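Side-chain contact in BH2851 (Bacillus halodurans, PDB 2GFG), which is of unknown function but, as a CYTH-domain protein and putative adenylate cyclase, probably acts on triphosphate-containing substrates: residues Q81-K85 against Q86-L90. Sequence-based numbering, arbitrary orientation.
Sequences QTLSK and QEAKL
Ser84 and Glu87 trade hydrogen bonds in a capping box at the start of helix 85-94, where the chain leaves the barrel strand. Ser84, the N-cap residue, accepts the backbone N-H of Glu87 at its OG, 3.3 Å from Glu87 N; a chi1 of 60° sets the hydroxyl between its own backbone N and carbonyl carbon. In return, Glu87 OE1 takes the N-H of Ser84, 3.3 Å from Ser84 N, on the anti side of the carboxylate and 24° out of its plane. Glu87 CG lies anti to its carbonyl carbon (chi1 -67°), which sends the extended chain back past Ser84 OG, 3.3 Å from CG. Helical bonding begins with Ala88 N to Ser84 O at 2.9 Å and Lys89 N to Lys85 O at 2.8 Å. Leu83 crosses the Glu87 side chain, CD2 3.8 Å from OE1, while CD1 reaches Ala88 CB at 4.4 Å. Pro98 touches both Leu83 and Glu87, and Phe64 of barrel strand 63-71 meets Ala88. With an alanine in place of Glu87, the Ser84 N-H would probably lose its carboxylate partner, weakening the cap. The carboxylate's negative charge near the helix N-terminus is likely to be favoured by the helix dipole.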
ATOM      1  N   GLN A  81      -5.448  -6.569  10.383  1.00 43.61           N
ATOM      2  CA  GLN A  81      -6.265  -6.613  11.607  1.00 43.77           C
ATOM      3  C   GLN A  81      -7.163  -5.388  11.674  1.00 43.40           C
ATOM      4  O   GLN A  81      -6.683  -4.263  11.564  1.00 44.28           O
ATOM      5  CB  GLN A  81      -5.366  -6.669  12.834  1.00 43.72           C
ATOM      6  CG  GLN A  81      -6.092  -6.873  14.172  1.00 41.93           C
ATOM      7  CD  GLN A  81      -5.142  -6.795  15.359  1.00 41.26           C
ATOM      8  OE1 GLN A  81      -3.938  -7.066  15.230  1.00 42.97           O
ATOM      9  NE2 GLN A  81      -5.663  -6.391  16.509  1.00 37.45           N
ATOM     10  N   THR A  82      -8.467  -5.615  11.849  1.00 42.75           N
ATOM     11  CA  THR A  82      -9.441  -4.530  12.000  1.00 43.85           C
ATOM     12  C   THR A  82      -9.270  -3.855  13.349  1.00 44.64           C
ATOM     13  O   THR A  82      -9.085  -4.524  14.363  1.00 44.10           O
ATOM     14  CB  THR A  82     -10.900  -5.055  11.898  1.00 44.49           C
ATOM     15  OG1 THR A  82     -11.076  -5.757  10.673  1.00 46.45           O
ATOM     16  CG2 THR A  82     -11.929  -3.884  11.972  1.00 43.39           C
ATOM     17  N   LEU A  83      -9.338  -2.523  13.349  1.00 45.64           N
ATOM     18  CA  LEU A  83      -9.279  -1.726  14.581  1.00 45.16           C
ATOM     19  C   LEU A  83     -10.521  -0.886  14.705  1.00 44.15           C
ATOM     20  O   LEU A  83     -11.124  -0.517  13.707  1.00 44.34           O
ATOM     21  CB  LEU A  83      -8.078  -0.792  14.562  1.00 44.68           C
ATOM     22  CG  LEU A  83      -6.685  -1.360  14.407  1.00 48.15           C
ATOM     23  CD1 LEU A  83      -5.669  -0.237  14.603  1.00 48.22           C
ATOM     24  CD2 LEU A  83      -6.420  -2.496  15.388  1.00 48.94           C
ATOM     25  N   SER A  84     -10.880  -0.543  15.938  1.00 44.17           N
ATOM     26  CA  SER A  84     -11.902   0.471  16.180  1.00 44.20           C
ATOM     27  C   SER A  84     -11.260   1.838  16.058  1.00 45.00           C
ATOM     28  O   SER A  84     -10.017   1.959  16.057  1.00 44.38           O
ATOM     29  CB  SER A  84     -12.525   0.308  17.570  1.00 43.95           C
ATOM     30  OG  SER A  84     -11.554   0.430  18.590  1.00 45.48           O
ATOM     31  N   LYS A  85     -12.094   2.867  15.934  1.00 46.13           N
ATOM     32  CA  LYS A  85     -11.627   4.263  15.932  1.00 47.65           C
ATOM     33  C   LYS A  85     -10.794   4.571  17.212  1.00 47.39           C
ATOM     34  O   LYS A  85      -9.767   5.238  17.135  1.00 48.07           O
ATOM     35  CB  LYS A  85     -12.822   5.229  15.816  1.00 48.68           C
ATOM     36  CG  LYS A  85     -12.437   6.690  15.540  1.00 52.78           C
ATOM     37  CD  LYS A  85     -13.669   7.582  15.455  1.00 56.11           C
ATOM     38  CE  LYS A  85     -13.293   9.039  15.190  1.00 57.86           C
ATOM     39  NZ  LYS A  85     -14.503   9.943  15.178  1.00 59.03           N
ATOM     40  N   GLN A  86     -11.238   4.025  18.365  1.00 46.37           N
ATOM     41  CA  GLN A  86     -10.508   4.155  19.655  1.00 45.75           C
ATOM     42  C   GLN A  86      -9.089   3.613  19.551  1.00 45.76           C
ATOM     43  O   GLN A  86      -8.128   4.266  19.969  1.00 44.41           O
ATOM     44  CB  GLN A  86     -11.258   3.389  20.772  1.00 46.95           C
ATOM     45  CG  GLN A  86     -10.474   3.304  22.186  1.00 47.25           C
ATOM     46  CD  GLN A  86     -10.875   2.080  23.040  1.00 47.21           C
ATOM     47  OE1 GLN A  86     -11.227   1.015  22.507  1.00 51.16           O
ATOM     48  NE2 GLN A  86     -10.778   2.223  24.368  1.00 38.43           N
ATOM     49  N   GLU A  87      -8.979   2.372  19.066  1.00 45.91           N
ATOM     50  CA  GLU A  87      -7.690   1.691  18.943  1.00 46.04           C
ATOM     51  C   GLU A  87      -6.795   2.393  17.942  1.00 45.68           C
ATOM     52  O   GLU A  87      -5.612   2.589  18.194  1.00 45.85           O
ATOM     53  CB  GLU A  87      -7.896   0.224  18.539  1.00 46.15           C
ATOM     54  CG  GLU A  87      -8.568  -0.615  19.626  1.00 45.21           C
ATOM     55  CD  GLU A  87      -8.793  -2.071  19.211  1.00 48.80           C
ATOM     56  OE1 GLU A  87      -9.143  -2.320  18.042  1.00 45.81           O
ATOM     57  OE2 GLU A  87      -8.654  -2.958  20.079  1.00 51.54           O
ATOM     58  N   ALA A  88      -7.378   2.788  16.812  1.00 45.29           N
ATOM     59  CA  ALA A  88      -6.655   3.526  15.776  1.00 46.34           C
ATOM     60  C   ALA A  88      -6.130   4.870  16.310  1.00 46.55           C
ATOM     61  O   ALA A  88      -4.970   5.222  16.096  1.00 47.48           O
ATOM     62  CB  ALA A  88      -7.566   3.758  14.560  1.00 46.94           C
ATOM     63  N   LYS A  89      -6.985   5.589  17.030  1.00 45.52           N
ATOM     64  CA  LYS A  89      -6.625   6.899  17.590  1.00 46.06           C
ATOM     65  C   LYS A  89      -5.521   6.786  18.663  1.00 45.72           C
ATOM     66  O   LYS A  89      -4.572   7.579  18.671  1.00 45.40           O
ATOM     67  CB  LYS A  89      -7.868   7.591  18.162  1.00 46.25           C
ATOM     68  CG  LYS A  89      -7.663   9.069  18.495  1.00 50.34           C
ATOM     69  CD  LYS A  89      -8.976   9.875  18.399  1.00 51.33           C
ATOM     70  CE  LYS A  89      -9.863   9.674  19.604  1.00 51.83           C
ATOM     71  NZ  LYS A  89      -9.493  10.586  20.726  1.00 53.73           N
ATOM     72  N   LEU A  90      -5.655   5.800  19.559  1.00 45.50           N
ATOM     73  CA  LEU A  90      -4.610   5.517  20.578  1.00 45.79           C
ATOM     74  C   LEU A  90      -3.254   5.240  19.944  1.00 45.48           C
ATOM     75  O   LEU A  90      -2.237   5.720  20.422  1.00 45.14           O
ATOM     76  CB  LEU A  90      -5.008   4.327  21.455  1.00 45.89           C
ATOM     77  CG  LEU A  90      -5.867   4.655  22.654  1.00 46.36           C
ATOM     78  CD1 LEU A  90      -6.523   3.415  23.180  1.00 46.78           C
ATOM     79  CD2 LEU A  90      -5.024   5.352  23.759  1.00 47.43           C
TER